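Local coordinates for protein oligogalacturonate-specific porin KdgM (Dickeya dadantii, PDB 4FQE) that forms a monomeric porin in the bacterial outer membrane that is specific for oligogalacturonides and is required for full virulence, at residues R26-A40 / V56-Y68. Sequence-based numbering, arbitrary orientation.
Sequences RFANGFGLSSEVKWA and VSNGTEVVASYVY. With OCT (N-octane), chain B; C8E ((hydroxyethyloxy)tri(ethyloxy)octane), chain F; OCT (N-octane), chain C; C8E ((hydroxyethyloxy)tri(ethyloxy)octane), chain H.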
loop_
_atom_site.group_PDB
_atom_site.type_symbol
_atom_site.label_atom_id
_atom_site.label_comp_id
_atom_site.label_asym_id
_atom_site.label_seq_id
_atom_site.Cartn_x
_atom_site.Cartn_y
_atom_site.Cartn_z
ATOM N N ARG A 26 1.136 11.563 7.484
ATOM C CA ARG A 26 1.846 11.048 8.655
ATOM C C ARG A 26 2.403 12.259 9.377
ATOM O O ARG A 26 3.128 13.060 8.785
ATOM C CB ARG A 26 2.973 10.120 8.217
ATOM C CG ARG A 26 3.895 9.621 9.310
ATOM C CD ARG A 26 3.401 8.397 10.037
ATOM N NE ARG A 26 3.017 7.271 9.193
ATOM C CZ ARG A 26 2.170 6.305 9.552
ATOM N NH1 ARG A 26 1.567 6.321 10.763
ATOM N NH2 ARG A 26 1.894 5.317 8.697
ATOM N N PHE A 27 2.032 12.409 10.641
ATOM C CA PHE A 27 2.506 13.491 11.480
ATOM C C PHE A 27 3.907 13.148 11.994
ATOM O O PHE A 27 4.294 11.974 12.025
ATOM C CB PHE A 27 1.551 13.703 12.679
ATOM C CG PHE A 27 0.197 14.217 12.291
ATOM C CD1 PHE A 27 -0.017 15.578 12.110
ATOM C CD2 PHE A 27 -0.865 13.341 12.075
ATOM C CE1 PHE A 27 -1.262 16.060 11.713
ATOM C CE2 PHE A 27 -2.104 13.812 11.678
ATOM C CZ PHE A 27 -2.310 15.173 11.496
ATOM N N ALA A 28 4.653 14.170 12.407
ATOM C CA ALA A 28 6.030 13.977 12.882
ATOM C C ALA A 28 6.056 13.146 14.163
ATOM O O ALA A 28 7.039 12.480 14.430
ATOM C CB ALA A 28 6.745 15.316 13.083
ATOM N N ASN A 29 4.971 13.169 14.945
ATOM C CA ASN A 29 4.854 12.296 16.118
ATOM C C ASN A 29 4.679 10.806 15.795
ATOM O O ASN A 29 4.672 9.984 16.713
ATOM C CB ASN A 29 3.705 12.762 17.056
ATOM C CG ASN A 29 2.338 12.775 16.376
ATOM O OD1 ASN A 29 2.013 11.921 15.552
ATOM N ND2 ASN A 29 1.536 13.779 16.715
ATOM N N GLY A 30 4.474 10.459 14.529
ATOM C CA GLY A 30 4.306 9.067 14.139
ATOM C C GLY A 30 2.868 8.672 13.838
ATOM O O GLY A 30 2.634 7.627 13.245
ATOM N N PHE A 31 1.901 9.493 14.248
ATOM C CA PHE A 31 0.485 9.161 14.013
ATOM C C PHE A 31 0.155 9.377 12.545
ATOM O O PHE A 31 0.624 10.361 11.954
ATOM C CB PHE A 31 -0.423 10.028 14.861
ATOM C CG PHE A 31 -1.894 9.663 14.744
ATOM C CD1 PHE A 31 -2.795 10.513 14.130
ATOM C CD2 PHE A 31 -2.359 8.458 15.263
ATOM C CE1 PHE A 31 -4.143 10.155 14.024
ATOM C CE2 PHE A 31 -3.702 8.110 15.179
ATOM C CZ PHE A 31 -4.584 8.945 14.555
ATOM N N GLY A 32 -0.602 8.448 11.960
ATOM C CA GLY A 32 -0.978 8.575 10.545
ATOM C C GLY A 32 -2.437 8.276 10.370
ATOM O O GLY A 32 -3.002 7.511 11.159
ATOM N N LEU A 33 -3.014 8.867 9.322
ATOM C CA LEU A 33 -4.425 8.746 9.007
ATOM C C LEU A 33 -4.549 8.767 7.506
ATOM O O LEU A 33 -3.913 9.598 6.869
ATOM C CB LEU A 33 -5.178 9.972 9.527
ATOM C CG LEU A 33 -6.428 9.841 10.372
ATOM C CD1 LEU A 33 -7.241 11.116 10.181
ATOM C CD2 LEU A 33 -7.276 8.601 10.062
ATOM N N SER A 34 -5.385 7.907 6.951
ATOM C CA SER A 34 -5.680 7.966 5.524
ATOM C C SER A 34 -7.146 7.697 5.273
ATOM O O SER A 34 -7.811 7.085 6.102
ATOM C CB SER A 34 -4.805 6.973 4.754
ATOM O OG SER A 34 -5.150 5.631 5.015
ATOM N N SER A 35 -7.658 8.190 4.138
ATOM C CA SER A 35 -9.029 7.887 3.742
ATOM C C SER A 35 -8.972 7.604 2.225
ATOM O O SER A 35 -8.260 8.281 1.513
ATOM C CB SER A 35 -9.935 9.091 4.080
ATOM O OG SER A 35 -11.304 8.812 3.833
ATOM N N GLU A 36 -9.646 6.561 1.769
ATOM C CA GLU A 36 -9.568 6.173 0.367
ATOM C C GLU A 36 -10.978 5.930 -0.145
ATOM O O GLU A 36 -11.777 5.304 0.545
ATOM C CB GLU A 36 -8.726 4.919 0.181
ATOM C CG GLU A 36 -8.550 4.522 -1.266
ATOM C CD GLU A 36 -7.543 3.399 -1.475
ATOM O OE1 GLU A 36 -7.053 2.789 -0.479
ATOM O OE2 GLU A 36 -7.244 3.105 -2.674
ATOM N N VAL A 37 -11.270 6.437 -1.338
ATOM C CA VAL A 37 -12.505 6.123 -2.024
ATOM C C VAL A 37 -12.132 5.336 -3.273
ATOM O O VAL A 37 -11.115 5.631 -3.907
ATOM C CB VAL A 37 -13.326 7.391 -2.340
ATOM C CG1 VAL A 37 -13.684 8.082 -1.039
ATOM C CG2 VAL A 37 -12.609 8.341 -3.296
ATOM N N LYS A 38 -12.912 4.300 -3.563
ATOM C CA LYS A 38 -12.599 3.350 -4.617
ATOM C C LYS A 38 -13.846 3.143 -5.431
ATOM O O LYS A 38 -14.929 3.083 -4.871
ATOM C CB LYS A 38 -12.160 1.998 -4.014
ATOM C CG LYS A 38 -11.107 2.080 -2.921
ATOM C CD LYS A 38 -10.827 0.705 -2.286
ATOM C CE LYS A 38 -9.755 0.796 -1.228
ATOM N NZ LYS A 38 -9.527 -0.472 -0.475
ATOM N N TRP A 39 -13.681 3.063 -6.750
ATOM C CA TRP A 39 -14.752 2.674 -7.646
ATOM C C TRP A 39 -14.252 1.814 -8.790
ATOM O O TRP A 39 -13.104 1.973 -9.248
ATOM C CB TRP A 39 -15.490 3.912 -8.137
ATOM C CG TRP A 39 -14.711 4.911 -8.967
ATOM C CD1 TRP A 39 -14.813 5.133 -10.344
ATOM C CD2 TRP A 39 -13.755 5.924 -8.495
ATOM N NE1 TRP A 39 -13.984 6.152 -10.743
ATOM C CE2 TRP A 39 -13.327 6.676 -9.685
ATOM C CE3 TRP A 39 -13.219 6.261 -7.264
ATOM C CZ2 TRP A 39 -12.395 7.701 -9.614
ATOM C CZ3 TRP A 39 -12.288 7.305 -7.206
ATOM C CH2 TRP A 39 -11.874 7.995 -8.357
ATOM N N ALA A 40 -15.086 0.875 -9.236
ATOM C CA ALA A 40 -14.679 -0.180 -10.153
ATOM C C ALA A 40 -15.844 -0.599 -11.020
ATOM O O ALA A 40 -17.008 -0.569 -10.578
ATOM C CB ALA A 40 -14.130 -1.381 -9.399
ATOM N N VAL A 56 -20.977 -2.284 -11.519
ATOM C CA VAL A 56 -20.264 -1.205 -10.835
ATOM C C VAL A 56 -20.147 -1.485 -9.329
ATOM O O VAL A 56 -21.066 -2.030 -8.720
ATOM C CB VAL A 56 -20.988 0.146 -11.050
ATOM C CG1 VAL A 56 -20.490 1.213 -10.082
ATOM C CG2 VAL A 56 -20.811 0.607 -12.485
ATOM N N SER A 57 -19.020 -1.123 -8.728
ATOM C CA SER A 57 -18.904 -1.169 -7.274
ATOM C C SER A 57 -18.163 0.048 -6.752
ATOM O O SER A 57 -17.520 0.794 -7.498
ATOM C CB SER A 57 -18.244 -2.469 -6.807
ATOM O OG SER A 57 -16.835 -2.431 -6.954
ATOM N N ASN A 58 -18.268 0.255 -5.450
ATOM C CA ASN A 58 -17.608 1.367 -4.824
ATOM C C ASN A 58 -17.333 1.024 -3.390
ATOM O O ASN A 58 -17.919 0.085 -2.841
ATOM C CB ASN A 58 -18.456 2.639 -4.911
ATOM C CG ASN A 58 -19.622 2.625 -3.949
ATOM O OD1 ASN A 58 -19.439 2.776 -2.735
ATOM N ND2 ASN A 58 -20.819 2.420 -4.471
ATOM N N GLY A 59 -16.464 1.808 -2.789
ATOM C CA GLY A 59 -16.039 1.547 -1.420
ATOM C C GLY A 59 -15.221 2.669 -0.838
ATOM O O GLY A 59 -14.786 3.563 -1.556
ATOM N N THR A 60 -15.020 2.622 0.486
ATOM C CA THR A 60 -14.165 3.588 1.140
ATOM C C THR A 60 -13.405 2.899 2.245
ATOM O O THR A 60 -13.986 2.062 2.954
ATOM C CB THR A 60 -14.933 4.760 1.740
ATOM O OG1 THR A 60 -16.318 4.431 1.783
ATOM C CG2 THR A 60 -14.780 6.024 0.904
ATOM N N GLU A 61 -12.153 3.288 2.425
ATOM C CA GLU A 61 -11.351 2.744 3.535
ATOM C C GLU A 61 -10.697 3.848 4.344
ATOM O O GLU A 61 -10.228 4.832 3.806
ATOM C CB GLU A 61 -10.318 1.748 3.029
ATOM C CG GLU A 61 -9.510 1.053 4.133
ATOM C CD GLU A 61 -8.569 -0.003 3.592
ATOM O OE1 GLU A 61 -7.855 0.286 2.623
ATOM O OE2 GLU A 61 -8.542 -1.144 4.121
ATOM N N VAL A 62 -10.688 3.681 5.666
ATOM C CA VAL A 62 -9.960 4.592 6.529
ATOM C C VAL A 62 -8.975 3.783 7.340
ATOM O O VAL A 62 -9.260 2.652 7.732
ATOM C CB VAL A 62 -10.890 5.405 7.467
ATOM C CG1 VAL A 62 -11.714 4.475 8.346
ATOM C CG2 VAL A 62 -10.061 6.371 8.310
ATOM N N VAL A 63 -7.800 4.360 7.566
ATOM C CA VAL A 63 -6.708 3.693 8.288
ATOM C C VAL A 63 -6.176 4.710 9.282
ATOM O O VAL A 63 -5.912 5.856 8.920
ATOM C CB VAL A 63 -5.536 3.268 7.353
ATOM C CG1 VAL A 63 -4.433 2.479 8.102
ATOM C CG2 VAL A 63 -6.041 2.469 6.152
ATOM N N ALA A 64 -6.007 4.277 10.516
ATOM C CA ALA A 64 -5.230 5.005 11.527
ATOM C C ALA A 64 -4.066 4.128 11.986
ATOM O O ALA A 64 -4.201 2.922 12.078
ATOM C CB ALA A 64 -6.121 5.378 12.714
ATOM N N SER A 65 -2.899 4.732 12.207
ATOM C CA SER A 65 -1.706 4.006 12.632
ATOM C C SER A 65 -0.746 4.893 13.401
ATOM O O SER A 65 -0.826 6.117 13.366
ATOM C CB SER A 65 -0.943 3.395 11.438
ATOM O OG SER A 65 -0.649 4.390 10.456
ATOM N N TYR A 66 0.185 4.232 14.097
ATOM C CA TYR A 66 1.336 4.901 14.717
ATOM C C TYR A 66 2.605 4.207 14.187
ATOM O O TYR A 66 2.693 2.986 14.225
ATOM C CB TYR A 66 1.283 4.779 16.252
ATOM C CG TYR A 66 0.937 6.051 17.014
ATOM C CD1 TYR A 66 -0.315 6.201 17.651
ATOM C CD2 TYR A 66 1.841 7.113 17.098
ATOM C CE1 TYR A 66 -0.652 7.362 18.344
ATOM C CE2 TYR A 66 1.500 8.295 17.767
ATOM C CZ TYR A 66 0.259 8.406 18.405
ATOM O OH TYR A 66 -0.076 9.556 19.089
ATOM N N VAL A 67 3.602 4.964 13.740
ATOM C CA VAL A 67 4.903 4.370 13.506
ATOM C C VAL A 67 5.771 4.670 14.716
ATOM O O VAL A 67 5.996 5.827 15.048
ATOM C CB VAL A 67 5.616 4.887 12.245
ATOM C CG1 VAL A 67 6.977 4.201 12.132
ATOM C CG2 VAL A 67 4.808 4.608 10.967
ATOM N N TYR A 68 6.238 3.615 15.364
ATOM C CA TYR A 68 7.110 3.723 16.547
ATOM C C TYR A 68 8.535 3.364 16.128
ATOM O O TYR A 68 8.803 2.212 15.781
ATOM C CB TYR A 68 6.612 2.765 17.635
ATOM C CG TYR A 68 5.204 3.109 18.182
ATOM C CD1 TYR A 68 4.989 4.266 18.949
ATOM C CD2 TYR A 68 4.100 2.275 17.943
ATOM C CE1 TYR A 68 3.734 4.580 19.448
ATOM C CE2 TYR A 68 2.819 2.591 18.447
ATOM C CZ TYR A 68 2.650 3.732 19.203
ATOM O OH TYR A 68 1.412 4.058 19.713
HETATM C C1 OCT B . -11.634 10.460 8.045
HETATM C C2 OCT B . -10.124 10.391 7.873
HETATM C C3 OCT B . -9.631 11.474 6.908
HETATM C C4 OCT B . -8.146 11.349 6.539
HETATM C C5 OCT B . -7.591 12.627 5.914
HETATM C C6 OCT B . -6.059 12.627 5.871
HETATM C C7 OCT B . -5.491 13.997 6.212
HETATM C C8 OCT B . -5.488 14.213 7.706
HETATM C C1 C8E F . -8.439 6.381 15.273
HETATM C C2 C8E F . -9.442 5.260 15.074
HETATM C C3 C8E F . -9.940 5.065 13.630
HETATM C C4 C8E F . -10.145 6.359 12.860
HETATM C C5 C8E F . -11.362 6.319 11.940
HETATM C C6 C8E F . -11.703 7.736 11.475
HETATM C C7 C8E F . -12.948 7.802 10.575
HETATM C C8 C8E F . -14.223 8.168 11.344
HETATM O O9 C8E F . -15.234 8.664 10.462
HETATM C C10 C8E F . -16.552 8.130 10.647
HETATM C C11 C8E F . -17.573 9.080 10.026
HETATM O O12 C8E F . -18.144 8.522 8.835
HETATM C C13 C8E F . -18.130 9.403 7.701
HETATM C C14 C8E F . -19.074 8.919 6.595
HETATM O O15 C8E F . -19.231 7.486 6.624
HETATM C C16 C8E F . -18.940 6.810 5.395
HETATM C C17 C8E F . -18.479 5.378 5.676
HETATM O O18 C8E F . -17.118 5.395 6.130
HETATM C C19 C8E F . -16.211 4.532 5.434
HETATM C C20 C8E F . -15.458 3.628 6.409
HETATM O O21 C8E F . -16.122 3.570 7.677
HETATM C C1 OCT C . -10.774 14.235 10.299
HETATM C C2 OCT C . -10.096 15.568 10.531
HETATM C C3 OCT C . -8.594 15.399 10.742
HETATM C C4 OCT C . -8.329 14.385 11.853
HETATM C C5 OCT C . -6.932 14.524 12.450
HETATM C C6 OCT C . -6.893 13.954 13.866
HETATM C C7 OCT C . -5.744 14.577 14.631
HETATM C C8 OCT C . -4.436 14.131 14.020
HETATM C C1 C8E H . -2.568 -7.700 13.301
HETATM C C2 C8E H . -2.985 -7.792 14.746
HETATM C C3 C8E H . -1.903 -7.165 15.611
HETATM C C4 C8E H . -1.719 -5.687 15.295
HETATM C C5 C8E H . -2.198 -4.791 16.419
HETATM C C6 C8E H . -3.700 -4.584 16.304
HETATM C C7 C8E H . -4.051 -3.211 15.753
HETATM C C8 C8E H . -5.537 -2.908 15.939
HETATM O O9 C8E H . -5.747 -2.215 17.172
HETATM C C10 C8E H . -7.125 -1.936 17.447
HETATM C C11 C8E H . -7.242 -0.570 18.125
HETATM O O12 C8E H . -7.644 0.446 17.206
HETATM C C13 C8E H . -7.283 1.778 17.588
HETATM C C14 C8E H . -5.891 2.130 17.058
HETATM O O15 C8E H . -5.863 3.382 16.357
HETATM C C16 C8E H . -4.709 4.204 16.609
HETATM C C17 C8E H . -3.485 3.779 15.806
HETATM O O18 C8E H . -2.676 2.881 16.578
HETATM C C19 C8E H . -2.701 1.534 16.112
HETATM C C20 C8E H . -2.967 0.572 17.262
HETATM O O21 C8E H . -3.985 -0.370 16.911
HETATM O O HOH W 1 -7.327 4.670 3.600
HETATM O O HOH W 2 -6.739 2.844 2.088
#
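Strands 31-40 and 57-66 run antiparallel at 166°, joined by backbone hydrogen bonds from Gly32 opposite Ser65 to Ala40 opposite Ser57. Beyond them, Val67 N donates to Gly30 O at 2.9 Å. Arg26 NH1 reaches the same oxygen from the opposite face of its carbonyl plane. Bends at chi2 and chi3 of Arg26 bring its guanidinium over the Gly32 backbone. There NH1 and NH2 both grip Ser65 OG end-on, at 3.0 and 3.2 Å. Val67 CG2 sits over the centre of one guanidinium face, and Glu77 pairs with NH2.

On the face that carries Ser65, Glu36 OE1 and Glu61 OE1 come within 4.1 Å, and one water donates to both. Their other oxygens bind Arg20 and Arg92, which probably eases the repulsion. Lys38 NZ makes a long salt bridge to Glu61 OE1 (3.6 Å) and another to Glu83.

On the other face, the Phe31 edge meets the Tyr66 ring face, with planes at 60°. Phe31 CB also lies over that face, a CH-pi contact 4.1 Å from the ring centroid. Leu33 CD2 packs against Ala64 CB. Two octane molecules lie here, one against Phe31 and Leu33, the other against Leu33 and Ser35, while a detergent chain lies against Ala64 CB. A largely apolar outer face in contact with detergent and alkane, and an inner face with charged side chains, are characteristic of neighbouring strands in a 12-stranded outer-membrane porin barrel.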